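Local coordinates for proline iminopeptidase-related protein (Thermus thermophilus, PDB 2YYS), which is of unknown function but has the fold of the peptidase S33 family of alpha/beta hydrolases, whose members are generally peptidases, at residues A126-F131 against D229-P234; A136-A141 against A165-L170. All blocks are in the same frame, centred on the assembly; numbering follows the deposited sequence.

Contact 1: residues A126-F131 against D229-P234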
ATOM      1  N   ALA A 126      -1.329   1.667   6.926  1.00 15.56           N
ATOM      2  CA  ALA A 126      -0.742   2.975   6.674  1.00 15.86           C
ATOM      3  C   ALA A 126      -1.280   3.596   5.383  1.00 16.10           C
ATOM      4  O   ALA A 126      -0.523   3.974   4.495  1.00 15.74           O
ATOM      5  CB  ALA A 126       0.757   2.837   6.597  1.00 16.26           C
ATOM      6  N   PRO A 127      -2.591   3.723   5.279  1.00 16.38           N
ATOM      7  CA  PRO A 127      -3.192   4.185   4.026  1.00 16.84           C
ATOM      8  C   PRO A 127      -2.784   5.615   3.682  1.00 16.99           C
ATOM      9  O   PRO A 127      -2.678   6.468   4.578  1.00 17.02           O
ATOM     10  CB  PRO A 127      -4.689   4.104   4.313  1.00 16.99           C
ATOM     11  CG  PRO A 127      -4.766   4.305   5.824  1.00 16.57           C
ATOM     12  CD  PRO A 127      -3.594   3.517   6.337  1.00 16.41           C
ATOM     13  N   TRP A 128      -2.520   5.839   2.396  1.00 17.16           N
ATOM     14  CA  TRP A 128      -2.365   7.171   1.812  1.00 17.59           C
ATOM     15  C   TRP A 128      -3.573   7.406   0.907  1.00 18.17           C
ATOM     16  O   TRP A 128      -3.791   6.655  -0.049  1.00 18.16           O
ATOM     17  CB  TRP A 128      -1.102   7.288   0.940  1.00 17.47           C
ATOM     18  CG  TRP A 128       0.221   7.164   1.643  1.00 17.60           C
ATOM     19  CD1 TRP A 128       0.435   6.875   2.959  1.00 17.34           C
ATOM     20  CD2 TRP A 128       1.520   7.332   1.056  1.00 17.19           C
ATOM     21  NE1 TRP A 128       1.781   6.840   3.220  1.00 17.87           N
ATOM     22  CE2 TRP A 128       2.471   7.116   2.071  1.00 16.99           C
ATOM     23  CE3 TRP A 128       1.977   7.635  -0.231  1.00 16.70           C
ATOM     24  CZ2 TRP A 128       3.840   7.198   1.845  1.00 18.06           C
ATOM     25  CZ3 TRP A 128       3.338   7.717  -0.457  1.00 17.38           C
ATOM     26  CH2 TRP A 128       4.255   7.501   0.578  1.00 18.17           C
ATOM     27  N   VAL A 129      -4.351   8.440   1.201  1.00 18.34           N
ATOM     28  CA  VAL A 129      -5.470   8.800   0.346  1.00 18.83           C
ATOM     29  C   VAL A 129      -5.511  10.274  -0.051  1.00 18.48           C
ATOM     30  O   VAL A 129      -6.126  10.618  -1.047  1.00 18.63           O
ATOM     31  CB  VAL A 129      -6.815   8.444   1.001  1.00 19.39           C
ATOM     32  CG1 VAL A 129      -6.900   6.948   1.300  1.00 19.69           C
ATOM     33  CG2 VAL A 129      -7.038   9.244   2.260  1.00 20.46           C
ATOM     34  N   ASN A 130      -4.889  11.134   0.747  1.00 18.00           N
ATOM     35  CA  ASN A 130      -4.931  12.569   0.547  1.00 17.59           C
ATOM     36  C   ASN A 130      -3.517  13.068   0.310  1.00 17.61           C
ATOM     37  O   ASN A 130      -2.761  13.285   1.249  1.00 17.29           O
ATOM     38  CB  ASN A 130      -5.565  13.272   1.761  1.00 17.22           C
ATOM     39  CG  ASN A 130      -5.802  14.763   1.511  1.00 16.96           C
ATOM     40  OD1 ASN A 130      -5.163  15.355   0.653  1.00 16.67           O
ATOM     41  ND2 ASN A 130      -6.726  15.365   2.261  1.00 16.62           N
ATOM     42  N   PHE A 131      -3.162  13.236  -0.959  1.00 17.78           N
ATOM     43  CA  PHE A 131      -1.820  13.663  -1.324  1.00 17.89           C
ATOM     44  C   PHE A 131      -1.537  15.138  -1.038  1.00 17.90           C
ATOM     45  O   PHE A 131      -0.429  15.455  -0.617  1.00 17.22           O
ATOM     46  CB  PHE A 131      -1.494  13.278  -2.769  1.00 18.17           C
ATOM     47  CG  PHE A 131      -1.097  11.840  -2.911  1.00 19.72           C
ATOM     48  CD1 PHE A 131       0.244  11.469  -2.865  1.00 21.55           C
ATOM     49  CD2 PHE A 131      -2.058  10.852  -3.032  1.00 21.34           C
ATOM     50  CE1 PHE A 131       0.619  10.135  -2.963  1.00 21.57           C
ATOM     51  CE2 PHE A 131      -1.687   9.512  -3.124  1.00 22.26           C
ATOM     52  CZ  PHE A 131      -0.343   9.160  -3.092  1.00 21.16           C
ATOM     53  N   ASP A 229       3.735   7.399  12.161  1.00 17.72           N
ATOM     54  CA  ASP A 229       3.834   7.396  10.702  1.00 16.96           C
ATOM     55  C   ASP A 229       3.333   8.749  10.214  1.00 17.34           C
ATOM     56  O   ASP A 229       2.129   8.958  10.058  1.00 16.95           O
ATOM     57  CB  ASP A 229       2.997   6.257  10.135  1.00 17.19           C
ATOM     58  CG  ASP A 229       3.093   6.134   8.628  1.00 16.52           C
ATOM     59  OD1 ASP A 229       3.775   6.959   7.989  1.00 15.47           O
ATOM     60  OD2 ASP A 229       2.492   5.238   8.004  1.00 16.22           O
ATOM     61  N   GLY A 230       4.264   9.680  10.021  1.00 17.28           N
ATOM     62  CA  GLY A 230       3.939  11.001   9.524  1.00 17.35           C
ATOM     63  C   GLY A 230       3.459  11.069   8.077  1.00 17.20           C
ATOM     64  O   GLY A 230       3.091  12.153   7.633  1.00 17.83           O
ATOM     65  N   THR A 231       3.474   9.946   7.349  1.00 17.05           N
ATOM     66  CA  THR A 231       2.888   9.872   6.008  1.00 16.61           C
ATOM     67  C   THR A 231       1.429   9.431   5.981  1.00 16.87           C
ATOM     68  O   THR A 231       0.801   9.476   4.926  1.00 17.52           O
ATOM     69  CB  THR A 231       3.675   8.918   5.080  1.00 16.59           C
ATOM     70  OG1 THR A 231       3.477   7.553   5.471  1.00 14.76           O
ATOM     71  CG2 THR A 231       5.164   9.146   5.161  1.00 17.03           C
ATOM     72  N   SER A 232       0.895   8.997   7.119  1.00 16.89           N
ATOM     73  CA  SER A 232      -0.453   8.422   7.184  1.00 16.73           C
ATOM     74  C   SER A 232      -1.292   8.910   8.369  1.00 16.83           C
ATOM     75  O   SER A 232      -2.477   9.135   8.209  1.00 16.44           O
ATOM     76  CB  SER A 232      -0.365   6.894   7.264  1.00 16.72           C
ATOM     77  OG  SER A 232      -1.643   6.292   7.135  1.00 16.33           O
ATOM     78  N   TYR A 233      -0.682   9.026   9.551  1.00 16.88           N
ATOM     79  CA  TYR A 233      -1.381   9.394  10.784  1.00 17.14           C
ATOM     80  C   TYR A 233      -1.079  10.851  11.136  1.00 17.45           C
ATOM     81  O   TYR A 233       0.076  11.278  11.009  1.00 18.26           O
ATOM     82  CB  TYR A 233      -0.965   8.464  11.950  1.00 17.13           C
ATOM     83  CG  TYR A 233      -1.896   8.585  13.136  1.00 17.53           C
ATOM     84  CD1 TYR A 233      -3.125   7.943  13.138  1.00 18.34           C
ATOM     85  CD2 TYR A 233      -1.583   9.402  14.219  1.00 18.08           C
ATOM     86  CE1 TYR A 233      -4.014   8.097  14.190  1.00 18.83           C
ATOM     87  CE2 TYR A 233      -2.468   9.550  15.289  1.00 18.88           C
ATOM     88  CZ  TYR A 233      -3.682   8.897  15.257  1.00 19.26           C
ATOM     89  OH  TYR A 233      -4.581   9.032  16.283  1.00 20.17           O
ATOM     90  N   PRO A 234      -2.055  11.630  11.613  1.00 17.27           N
ATOM     91  CA  PRO A 234      -3.420  11.200  11.955  1.00 17.25           C
ATOM     92  C   PRO A 234      -4.487  11.206  10.850  1.00 17.42           C
ATOM     93  O   PRO A 234      -5.640  10.963  11.194  1.00 16.61           O
ATOM     94  CB  PRO A 234      -3.831  12.222  13.031  1.00 17.05           C
ATOM     95  CG  PRO A 234      -3.099  13.481  12.662  1.00 16.82           C
ATOM     96  CD  PRO A 234      -1.837  13.049  11.949  1.00 17.14           C
TER
HETATM   97  O   HOH W   1      -4.006   8.666   5.810  1.00 13.71           O

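Contact 2: residues A136-A141 against A165-L170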
ATOM      1  N   ALA A 136       1.580  18.907   2.341  1.00 19.11           N
ATOM      2  CA  ALA A 136       1.614  19.826   3.467  1.00 19.29           C
ATOM      3  C   ALA A 136       2.531  19.293   4.573  1.00 19.21           C
ATOM      4  O   ALA A 136       3.294  20.053   5.142  1.00 18.89           O
ATOM      5  CB  ALA A 136       0.205  20.068   4.009  1.00 18.85           C
ATOM      6  N   ARG A 137       2.478  17.986   4.845  1.00 19.28           N
ATOM      7  CA  ARG A 137       3.321  17.384   5.885  1.00 19.48           C
ATOM      8  C   ARG A 137       4.805  17.403   5.540  1.00 20.03           C
ATOM      9  O   ARG A 137       5.635  17.577   6.423  1.00 19.96           O
ATOM     10  CB  ARG A 137       2.902  15.948   6.204  1.00 19.58           C
ATOM     11  CG  ARG A 137       1.453  15.786   6.603  1.00 19.25           C
ATOM     12  CD  ARG A 137       1.125  16.183   8.019  1.00 19.04           C
ATOM     13  NE  ARG A 137       1.138  17.619   8.266  1.00 19.61           N
ATOM     14  CZ  ARG A 137       0.253  18.494   7.793  1.00 20.40           C
ATOM     15  NH1 ARG A 137      -0.721  18.109   6.975  1.00 21.34           N
ATOM     16  NH2 ARG A 137       0.353  19.776   8.136  1.00 19.83           N
ATOM     17  N   LEU A 138       5.136  17.197   4.268  1.00 20.57           N
ATOM     18  CA  LEU A 138       6.514  17.281   3.799  1.00 21.21           C
ATOM     19  C   LEU A 138       7.045  18.715   3.958  1.00 21.54           C
ATOM     20  O   LEU A 138       8.154  18.934   4.448  1.00 21.31           O
ATOM     21  CB  LEU A 138       6.603  16.835   2.335  1.00 21.27           C
ATOM     22  CG  LEU A 138       6.418  15.327   2.140  1.00 22.22           C
ATOM     23  CD1 LEU A 138       6.133  14.998   0.701  1.00 23.44           C
ATOM     24  CD2 LEU A 138       7.656  14.564   2.613  1.00 23.66           C
ATOM     25  N   ALA A 139       6.229  19.682   3.562  1.00 21.94           N
ATOM     26  CA  ALA A 139       6.608  21.084   3.647  1.00 22.47           C
ATOM     27  C   ALA A 139       6.804  21.467   5.114  1.00 22.50           C
ATOM     28  O   ALA A 139       7.760  22.141   5.461  1.00 22.13           O
ATOM     29  CB  ALA A 139       5.545  21.958   3.004  1.00 22.39           C
ATOM     30  N   GLU A 140       5.881  21.015   5.954  1.00 22.64           N
ATOM     31  CA  GLU A 140       5.953  21.185   7.407  1.00 23.10           C
ATOM     32  C   GLU A 140       7.214  20.555   7.992  1.00 23.51           C
ATOM     33  O   GLU A 140       7.858  21.145   8.845  1.00 23.99           O
ATOM     34  CB  GLU A 140       4.705  20.563   8.038  1.00 23.35           C
ATOM     35  CG  GLU A 140       4.667  20.489   9.552  1.00 22.75           C
ATOM     36  CD  GLU A 140       3.382  19.863  10.027  1.00 23.21           C
ATOM     37  OE1 GLU A 140       3.343  18.610  10.117  1.00 22.21           O
ATOM     38  OE2 GLU A 140       2.406  20.615  10.279  1.00 22.10           O
ATOM     39  N   ALA A 141       7.575  19.371   7.516  1.00 23.88           N
ATOM     40  CA  ALA A 141       8.764  18.681   7.995  1.00 24.55           C
ATOM     41  C   ALA A 141      10.036  19.417   7.619  1.00 25.09           C
ATOM     42  O   ALA A 141      11.044  19.278   8.293  1.00 25.15           O
ATOM     43  CB  ALA A 141       8.810  17.249   7.465  1.00 24.49           C
ATOM     44  N   ALA A 165      15.471  12.186   2.798  1.00 25.58           N
ATOM     45  CA  ALA A 165      15.605  12.732   4.145  1.00 25.18           C
ATOM     46  C   ALA A 165      14.245  13.104   4.760  1.00 24.40           C
ATOM     47  O   ALA A 165      14.004  12.856   5.938  1.00 24.21           O
ATOM     48  CB  ALA A 165      16.550  13.949   4.143  1.00 25.42           C
ATOM     49  N   LEU A 166      13.357  13.695   3.965  1.00 23.91           N
ATOM     50  CA  LEU A 166      12.050  14.090   4.476  1.00 23.53           C
ATOM     51  C   LEU A 166      11.166  12.874   4.727  1.00 22.63           C
ATOM     52  O   LEU A 166      10.559  12.758   5.780  1.00 21.70           O
ATOM     53  CB  LEU A 166      11.359  15.051   3.518  1.00 23.61           C
ATOM     54  CG  LEU A 166      11.986  16.435   3.372  1.00 25.36           C
ATOM     55  CD1 LEU A 166      11.266  17.201   2.272  1.00 26.50           C
ATOM     56  CD2 LEU A 166      11.949  17.224   4.661  1.00 25.62           C
ATOM     57  N   PHE A 167      11.081  11.973   3.756  1.00 22.45           N
ATOM     58  CA  PHE A 167      10.256  10.775   3.923  1.00 22.45           C
ATOM     59  C   PHE A 167      10.783   9.900   5.065  1.00 22.25           C
ATOM     60  O   PHE A 167       9.996   9.314   5.790  1.00 21.43           O
ATOM     61  CB  PHE A 167      10.138   9.973   2.613  1.00 22.51           C
ATOM     62  CG  PHE A 167       9.055  10.476   1.679  1.00 23.15           C
ATOM     63  CD1 PHE A 167       7.708  10.293   1.981  1.00 24.36           C
ATOM     64  CD2 PHE A 167       9.383  11.134   0.503  1.00 23.75           C
ATOM     65  CE1 PHE A 167       6.712  10.761   1.124  1.00 23.35           C
ATOM     66  CE2 PHE A 167       8.393  11.601  -0.356  1.00 24.69           C
ATOM     67  CZ  PHE A 167       7.060  11.415  -0.048  1.00 24.45           C
ATOM     68  N   ASP A 168      12.104   9.846   5.250  1.00 22.29           N
ATOM     69  CA  ASP A 168      12.702   9.031   6.317  1.00 22.77           C
ATOM     70  C   ASP A 168      12.236   9.532   7.697  1.00 22.60           C
ATOM     71  O   ASP A 168      11.934   8.743   8.594  1.00 21.72           O
ATOM     72  CB  ASP A 168      14.242   9.078   6.271  1.00 22.88           C
ATOM     73  CG  ASP A 168      14.865   8.093   5.255  1.00 24.24           C
ATOM     74  OD1 ASP A 168      14.146   7.301   4.597  1.00 23.48           O
ATOM     75  OD2 ASP A 168      16.109   8.058   5.063  1.00 25.45           O
ATOM     76  N   ARG A 169      12.173  10.853   7.843  1.00 22.60           N
ATOM     77  CA  ARG A 169      11.720  11.477   9.089  1.00 23.19           C
ATOM     78  C   ARG A 169      10.252  11.149   9.385  1.00 21.63           C
ATOM     79  O   ARG A 169       9.891  10.800  10.516  1.00 21.74           O
ATOM     80  CB  ARG A 169      11.914  12.991   9.011  1.00 23.84           C
ATOM     81  CG  ARG A 169      12.248  13.640  10.319  1.00 28.00           C
ATOM     82  CD  ARG A 169      12.676  15.113  10.186  1.00 31.59           C
ATOM     83  NE  ARG A 169      13.910  15.191   9.421  1.00 32.81           N
ATOM     84  CZ  ARG A 169      14.206  16.107   8.508  1.00 33.37           C
ATOM     85  NH1 ARG A 169      13.379  17.104   8.202  1.00 33.40           N
ATOM     86  NH2 ARG A 169      15.371  16.019   7.895  1.00 34.06           N
ATOM     87  N   LEU A 170       9.412  11.263   8.364  1.00 20.05           N
ATOM     88  CA  LEU A 170       7.997  10.925   8.493  1.00 19.16           C
ATOM     89  C   LEU A 170       7.798   9.431   8.763  1.00 18.13           C
ATOM     90  O   LEU A 170       6.976   9.043   9.587  1.00 16.58           O
ATOM     91  CB  LEU A 170       7.234  11.342   7.229  1.00 19.16           C
ATOM     92  CG  LEU A 170       7.268  12.831   6.896  1.00 19.09           C
ATOM     93  CD1 LEU A 170       6.398  13.104   5.686  1.00 20.05           C
ATOM     94  CD2 LEU A 170       6.809  13.697   8.068  1.00 19.25           C
TER

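Contact 1: residues A126-F131 against D229-P234
D229 opens the loop with an Asx turn, and its carboxylate serves both sides of the contact. Its CG is anti to the backbone N (chi1 -177°). OD1 accepts the T231 backbone N from above the carboxylate plane and, on its syn lone pair, the T231 hydroxyl, with OG1 2.6 Å from D229 OD1. OD2 rests on A126, 3.3 Å from its CB, and also bonds to ND1 of H255, a pairing as in the acid and histidine of the family's catalytic triad. An aspartate suits the place because its short chain can bind its own turn and a histidine at once. D229 O closes the turn by accepting the backbone N of S232 and of Y233.

T231 holds OG1 in the crowded position between the backbone N and the carbonyl carbon (chi1 71°). Having donated to D229, OG1 can still accept: W128 NE1 reaches it at 2.9 Å from the edge of the indole, with a bent N-H...O angle of 139°. The methyl CG2 gives the same residue an apolar side.

S232 turns OG anti to its backbone N and donates to P127 O over 2.8 Å, approaching from above the carbonyl plane. Serine suits because its short hydroxyl reaches this carbonyl. A water donates to both P127 O and S232 O, so the proline carbonyl receives two donors.

Both loops leave the C-terminal ends of adjacent parallel strands, 119-125 and 221-226, and P127 and S232 touch the second of these. A backbone bond to G103, just beyond strand 97-102, sets W128 beside the nucleophile elbow; glycine apparently occupies the nucleophile position, so a standard serine triad is not complete. The W128 ring meets H255 and packs under helices 131-141 and 163-171.

Contact 2: residues A136-A141 against A165-L170
L138, L166, F167 and L170 all set CG anti to the carbonyl carbon and beside the backbone N, the usual choice on a helix, and this sends their ends into the groove between the two helices. L138 (chi1 -72°) is the central side chain. Its CD2 sits over the centre of the F167 ring, 4.1 Å from the centroid and only 6° off the ring normal, a clear CH-pi contact. The same methyl meets L170 CD1 at 3.6 Å and L166 CB at 3.8 Å, while its sister CD1 reaches F167 CZ at 3.8 Å. Branching thus lets one leucine touch three residues of the other helix.

A141, pointing toward the other helix, lays its small methyl against two leucines: its CB lies 4.2 Å from L166 CD2 and 4.1 Å from L170 CD2. The segment axes approach to 9.8 Å and cross at 100°, which limits the contact to a patch. Both helices belong to the insertion between strands 119-125 and 221-226, consistent with the cap of alpha/beta hydrolases.

Charges keep to the margin. R137 grips E140 on its own helix side-on, through NE and NH2, and also forms a cation-pi contact with W133; R169 is salt-bridged to E161. The joint therefore rests chiefly on burial of apolar side chains and van der Waals contact, while ionic partners satisfy the charged ends near the surface.

Contact 1 is fully buried at the strand ends of the alpha/beta hydrolase sheet, whereas contact 2 lies farther out and is only partly buried, within the helices between strands 119-125 and 221-226. The first joins two loops through directed hydrogen bonds and a water, as suits polar groups shut away from solvent; the second joins two helices through methyls and a ring. They meet directly: G230 N lies 2.8 Å from L170 O in a probable hydrogen bond, T231 CG2 packs on L170, and W128 touches F167. A glycerol, probably from the crystallisation liquor, lies close to both of these aromatic side chains, consistent with a pocket between sheet and helices.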